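Local atomic coordinates of bifunctional purine biosynthetic protein ADE5,7 (Cryptococcus neoformans var. grubii serotype A, PDB entry 7LVO), a protein that catalyses the second and fifth steps of de novo purine biosynthesis, this N-terminal half being the ATP-dependent glycinamide ribonucleotide (GAR) synthetase. Residues K374-Y388 / G425-L438. Sequence-based numbering, arbitrary orientation.
Sequences KQGYAVSVVLASEGY and GGRVLAVCASAPTL. With EDO (1,2-ethanediol), chain C.
Leu429 CD1 comes to 4.0 Å from Leu383 CB, its CG set between its own backbone N and carbonyl carbon (chi1 58°), where strands 377-384 and 427-435 run antiparallel. Paired backbone bonds join Tyr377 to Ala435, Val379 to Ala433 and Val381 to Val431, and Leu383 N bonds to Leu429 O. A classic beta bulge follows: Leu383 O accepts from both Val428 N (2.8 Å) and Leu429 N (3.3 Å), each in the carbonyl plane. Past it, Ser385 grips the other segment twice, its N on Gly426 O and its OG, placed beside its own backbone N (chi1 -62°), on Gly425 O at 2.7 Å. The Tyr388 ring lays one face over the Gly426-Arg427 peptide, with its CD1 3.5 Å from Gly426 CA. Arg427 runs its CG past Tyr388 OH; ring and guanidinium planes are 3° apart, but the guanidinium lies beyond the OH, not stacked on the ring. A weak bond links its NH2 to O2 of a 1,2-ethanediol, probably from the crystallisation liquor. At the far end Leu438 CB sits over a face of the Tyr377 ring, 4.1 Å from its centroid, while Lys374 NZ hydrogen-bonds to Ser434 OG at 3.1 Å. On the face opposite Val379 and Leu383, Ser380 CB meets Cys432 SG at 3.5 Å in a non-hydrogen-bonded pair. Backbone bonds thus carry the pairing in this GARS C-domain family region: the Val379, Val381 and Leu383 face is apolar, Pro339 O satisfies Ser380 OG on the other, and hydrogen bonds of Tyr388 OH to Gly274 N and Arg427 NH1 to Gly275 O tie the bulged end to a neighbouring loop.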
loop_
_atom_site.group_PDB
_atom_site.type_symbol
_atom_site.label_atom_id
_atom_site.label_comp_id
_atom_site.label_asym_id
_atom_site.label_seq_id
_atom_site.Cartn_x
_atom_site.Cartn_y
_atom_site.Cartn_z
ATOM N N LYS A 374 3.817 18.348 -8.135
ATOM C CA LYS A 374 4.155 19.697 -7.709
ATOM C C LYS A 374 5.493 19.714 -6.974
ATOM O O LYS A 374 6.052 18.677 -6.607
ATOM C CB LYS A 374 3.060 20.267 -6.812
ATOM C CG LYS A 374 2.776 19.436 -5.577
ATOM C CD LYS A 374 1.564 19.961 -4.801
ATOM C CE LYS A 374 1.954 21.066 -3.823
ATOM N NZ LYS A 374 0.796 21.501 -2.993
ATOM N N GLN A 375 6.011 20.920 -6.765
ATOM C CA GLN A 375 7.251 21.091 -6.021
ATOM C C GLN A 375 6.968 21.096 -4.521
ATOM O O GLN A 375 5.861 21.404 -4.070
ATOM C CB GLN A 375 7.949 22.383 -6.431
ATOM C CG GLN A 375 8.220 22.489 -7.927
ATOM C CD GLN A 375 8.976 23.750 -8.298
ATOM O OE1 GLN A 375 9.906 24.160 -7.601
ATOM N NE2 GLN A 375 8.577 24.376 -9.400
ATOM N N GLY A 376 7.987 20.741 -3.751
ATOM C CA GLY A 376 7.864 20.650 -2.316
ATOM C C GLY A 376 7.753 19.220 -1.823
ATOM O O GLY A 376 8.085 18.256 -2.513
ATOM N N TYR A 377 7.252 19.091 -0.597
ATOM C CA TYR A 377 7.184 17.812 0.093
ATOM C C TYR A 377 5.789 17.606 0.658
ATOM O O TYR A 377 4.994 18.539 0.751
ATOM C CB TYR A 377 8.224 17.735 1.230
ATOM C CG TYR A 377 9.653 17.923 0.765
ATOM C CD1 TYR A 377 10.158 19.189 0.510
ATOM C CD2 TYR A 377 10.493 16.833 0.585
ATOM C CE1 TYR A 377 11.466 19.363 0.085
ATOM C CE2 TYR A 377 11.792 16.993 0.159
ATOM C CZ TYR A 377 12.276 18.260 -0.090
ATOM O OH TYR A 377 13.575 18.429 -0.515
ATOM N N ALA A 378 5.502 16.361 1.031
ATOM C CA ALA A 378 4.228 15.993 1.636
ATOM C C ALA A 378 4.492 15.016 2.772
ATOM O O ALA A 378 5.414 14.195 2.705
ATOM C CB ALA A 378 3.274 15.363 0.603
ATOM N N VAL A 379 3.665 15.105 3.813
ATOM C CA VAL A 379 3.829 14.299 5.014
ATOM C C VAL A 379 2.463 13.813 5.478
ATOM O O VAL A 379 1.459 14.513 5.344
ATOM C CB VAL A 379 4.518 15.091 6.148
ATOM C CG1 VAL A 379 4.702 14.208 7.375
ATOM C CG2 VAL A 379 5.848 15.662 5.678
ATOM N N SER A 380 2.436 12.602 6.034
ATOM C CA SER A 380 1.239 12.032 6.635
ATOM C C SER A 380 1.602 11.499 8.010
ATOM O O SER A 380 2.577 10.756 8.146
ATOM C CB SER A 380 0.648 10.912 5.772
ATOM O OG SER A 380 1.558 9.837 5.611
ATOM N N VAL A 381 0.821 11.869 9.021
ATOM C CA VAL A 381 1.072 11.466 10.403
ATOM C C VAL A 381 -0.172 10.753 10.918
ATOM O O VAL A 381 -1.267 11.327 10.924
ATOM C CB VAL A 381 1.420 12.664 11.294
ATOM C CG1 VAL A 381 1.604 12.199 12.740
ATOM C CG2 VAL A 381 2.680 13.359 10.794
ATOM N N VAL A 382 0.002 9.512 11.362
ATOM C CA VAL A 382 -1.106 8.644 11.729
ATOM C C VAL A 382 -1.437 8.828 13.204
ATOM O O VAL A 382 -0.545 8.891 14.059
ATOM C CB VAL A 382 -0.772 7.169 11.417
ATOM C CG1 VAL A 382 -1.839 6.246 11.997
ATOM C CG2 VAL A 382 -0.637 6.952 9.914
ATOM N N LEU A 383 -2.729 8.916 13.497
ATOM C CA LEU A 383 -3.251 8.842 14.855
ATOM C C LEU A 383 -3.880 7.467 15.049
ATOM O O LEU A 383 -4.774 7.077 14.290
ATOM C CB LEU A 383 -4.270 9.946 15.107
ATOM C CG LEU A 383 -3.758 11.179 15.854
ATOM C CD1 LEU A 383 -2.605 11.835 15.125
ATOM C CD2 LEU A 383 -4.894 12.178 16.058
ATOM N N ALA A 384 -3.405 6.733 16.052
ATOM C CA ALA A 384 -3.834 5.363 16.286
ATOM C C ALA A 384 -4.567 5.255 17.621
ATOM O O ALA A 384 -4.571 6.180 18.433
ATOM C CB ALA A 384 -2.637 4.404 16.255
ATOM N N SER A 385 -5.178 4.096 17.834
ATOM C CA SER A 385 -5.932 3.818 19.048
ATOM C C SER A 385 -5.020 3.285 20.146
ATOM O O SER A 385 -3.997 2.652 19.883
ATOM C CB SER A 385 -7.044 2.804 18.766
ATOM O OG SER A 385 -7.977 3.300 17.816
ATOM N N GLU A 386 -5.418 3.540 21.394
ATOM C CA GLU A 386 -4.656 3.079 22.547
ATOM C C GLU A 386 -4.442 1.572 22.480
ATOM O O GLU A 386 -5.405 0.801 22.429
ATOM C CB GLU A 386 -5.389 3.458 23.833
ATOM C CG GLU A 386 -4.677 3.050 25.107
ATOM C CD GLU A 386 -5.442 3.461 26.359
ATOM O OE1 GLU A 386 -6.454 4.181 26.230
ATOM O OE2 GLU A 386 -5.026 3.062 27.465
ATOM N N GLY A 387 -3.173 1.153 22.490
ATOM C CA GLY A 387 -2.794 -0.246 22.488
ATOM C C GLY A 387 -2.230 -0.728 21.166
ATOM O O GLY A 387 -1.401 -1.648 21.156
ATOM N N TYR A 388 -2.671 -0.141 20.058
ATOM C CA TYR A 388 -2.158 -0.518 18.746
ATOM C C TYR A 388 -0.631 -0.452 18.747
ATOM O O TYR A 388 -0.054 0.477 19.323
ATOM C CB TYR A 388 -2.742 0.419 17.682
ATOM C CG TYR A 388 -2.290 0.141 16.269
ATOM C CD1 TYR A 388 -2.940 -0.801 15.485
ATOM C CD2 TYR A 388 -1.220 0.828 15.716
ATOM C CE1 TYR A 388 -2.527 -1.059 14.191
ATOM C CE2 TYR A 388 -0.808 0.580 14.423
ATOM C CZ TYR A 388 -1.459 -0.366 13.666
ATOM O OH TYR A 388 -1.046 -0.610 12.370
ATOM N N GLY A 425 -10.869 1.350 14.392
ATOM C CA GLY A 425 -9.737 0.537 13.993
ATOM C C GLY A 425 -8.496 0.978 14.734
ATOM O O GLY A 425 -8.519 1.925 15.525
ATOM N N GLY A 426 -7.403 0.270 14.464
ATOM C CA GLY A 426 -6.129 0.586 15.079
ATOM C C GLY A 426 -5.595 1.937 14.650
ATOM O O GLY A 426 -5.415 2.838 15.479
ATOM N N ARG A 427 -5.328 2.085 13.352
ATOM C CA ARG A 427 -4.997 3.381 12.781
ATOM C C ARG A 427 -6.294 4.124 12.488
ATOM O O ARG A 427 -7.094 3.684 11.652
ATOM C CB ARG A 427 -4.156 3.210 11.516
ATOM C CG ARG A 427 -2.826 2.508 11.763
ATOM C CD ARG A 427 -1.924 2.531 10.531
ATOM N NE ARG A 427 -2.432 1.684 9.461
ATOM C CZ ARG A 427 -1.906 1.606 8.246
ATOM N NH1 ARG A 427 -0.838 2.306 7.908
ATOM N NH2 ARG A 427 -2.455 0.794 7.354
ATOM N N VAL A 428 -6.511 5.239 13.180
ATOM C CA VAL A 428 -7.781 5.951 13.100
ATOM C C VAL A 428 -7.810 6.909 11.917
ATOM O O VAL A 428 -8.743 6.886 11.108
ATOM C CB VAL A 428 -8.050 6.686 14.429
ATOM C CG1 VAL A 428 -9.409 7.362 14.400
ATOM C CG2 VAL A 428 -7.966 5.713 15.593
ATOM N N LEU A 429 -6.802 7.766 11.794
ATOM C CA LEU A 429 -6.772 8.740 10.715
ATOM C C LEU A 429 -5.331 9.197 10.510
ATOM O O LEU A 429 -4.417 8.808 11.243
ATOM C CB LEU A 429 -7.709 9.918 11.009
ATOM C CG LEU A 429 -7.495 10.732 12.293
ATOM C CD1 LEU A 429 -6.288 11.653 12.165
ATOM C CD2 LEU A 429 -8.744 11.517 12.628
ATOM N N ALA A 430 -5.136 10.031 9.497
ATOM C CA ALA A 430 -3.831 10.591 9.176
ATOM C C ALA A 430 -3.994 12.079 8.909
ATOM O O ALA A 430 -4.862 12.481 8.130
ATOM C CB ALA A 430 -3.213 9.890 7.963
ATOM N N VAL A 431 -3.173 12.889 9.565
ATOM C CA VAL A 431 -3.141 14.333 9.355
ATOM C C VAL A 431 -2.004 14.619 8.383
ATOM O O VAL A 431 -0.845 14.303 8.670
ATOM C CB VAL A 431 -2.954 15.092 10.675
ATOM C CG1 VAL A 431 -3.055 16.596 10.439
ATOM C CG2 VAL A 431 -3.986 14.643 11.695
ATOM N N CYS A 432 -2.331 15.197 7.235
ATOM C CA CYS A 432 -1.398 15.299 6.122
ATOM C C CYS A 432 -1.318 16.735 5.630
ATOM O O CYS A 432 -2.254 17.520 5.795
ATOM C CB CYS A 432 -1.831 14.381 4.976
ATOM S SG CYS A 432 -2.328 12.714 5.504
ATOM N N ALA A 433 -0.181 17.066 5.017
ATOM C CA ALA A 433 0.043 18.409 4.507
ATOM C C ALA A 433 1.205 18.393 3.522
ATOM O O ALA A 433 2.080 17.522 3.571
ATOM C CB ALA A 433 0.320 19.399 5.645
ATOM N N SER A 434 1.201 19.378 2.626
ATOM C CA SER A 434 2.305 19.619 1.711
ATOM C C SER A 434 2.777 21.058 1.869
ATOM O O SER A 434 2.039 21.929 2.338
ATOM C CB SER A 434 1.901 19.355 0.256
ATOM O OG SER A 434 0.904 20.264 -0.172
ATOM N N ALA A 435 4.022 21.305 1.480
ATOM C CA ALA A 435 4.625 22.623 1.632
ATOM C C ALA A 435 5.929 22.649 0.844
ATOM O O ALA A 435 6.456 21.592 0.479
ATOM C CB ALA A 435 4.883 22.955 3.112
ATOM N N PRO A 436 6.467 23.841 0.579
ATOM C CA PRO A 436 7.704 23.914 -0.222
ATOM C C PRO A 436 8.890 23.232 0.432
ATOM O O PRO A 436 9.773 22.735 -0.276
ATOM C CB PRO A 436 7.941 25.428 -0.370
ATOM C CG PRO A 436 6.607 26.067 -0.098
ATOM C CD PRO A 436 5.931 25.173 0.910
ATOM N N THR A 437 8.948 23.203 1.761
ATOM C CA THR A 437 10.036 22.567 2.487
ATOM C C THR A 437 9.489 21.427 3.337
ATOM O O THR A 437 8.323 21.438 3.746
ATOM C CB THR A 437 10.778 23.564 3.392
ATOM O OG1 THR A 437 9.871 24.092 4.368
ATOM C CG2 THR A 437 11.359 24.702 2.565
ATOM N N LEU A 438 10.350 20.442 3.608
ATOM C CA LEU A 438 9.923 19.290 4.397
ATOM C C LEU A 438 9.560 19.702 5.818
ATOM O O LEU A 438 8.564 19.217 6.377
ATOM C CB LEU A 438 11.024 18.233 4.406
ATOM C CG LEU A 438 10.712 16.943 5.169
ATOM C CD1 LEU A 438 9.438 16.291 4.640
ATOM C CD2 LEU A 438 11.881 15.969 5.083
HETATM C C1 EDO C . -4.824 -0.506 11.249
HETATM O O1 EDO C . -6.042 -1.207 11.525
HETATM C C2 EDO C . -3.933 -1.336 10.330
HETATM O O2 EDO C . -4.518 -1.405 9.023
#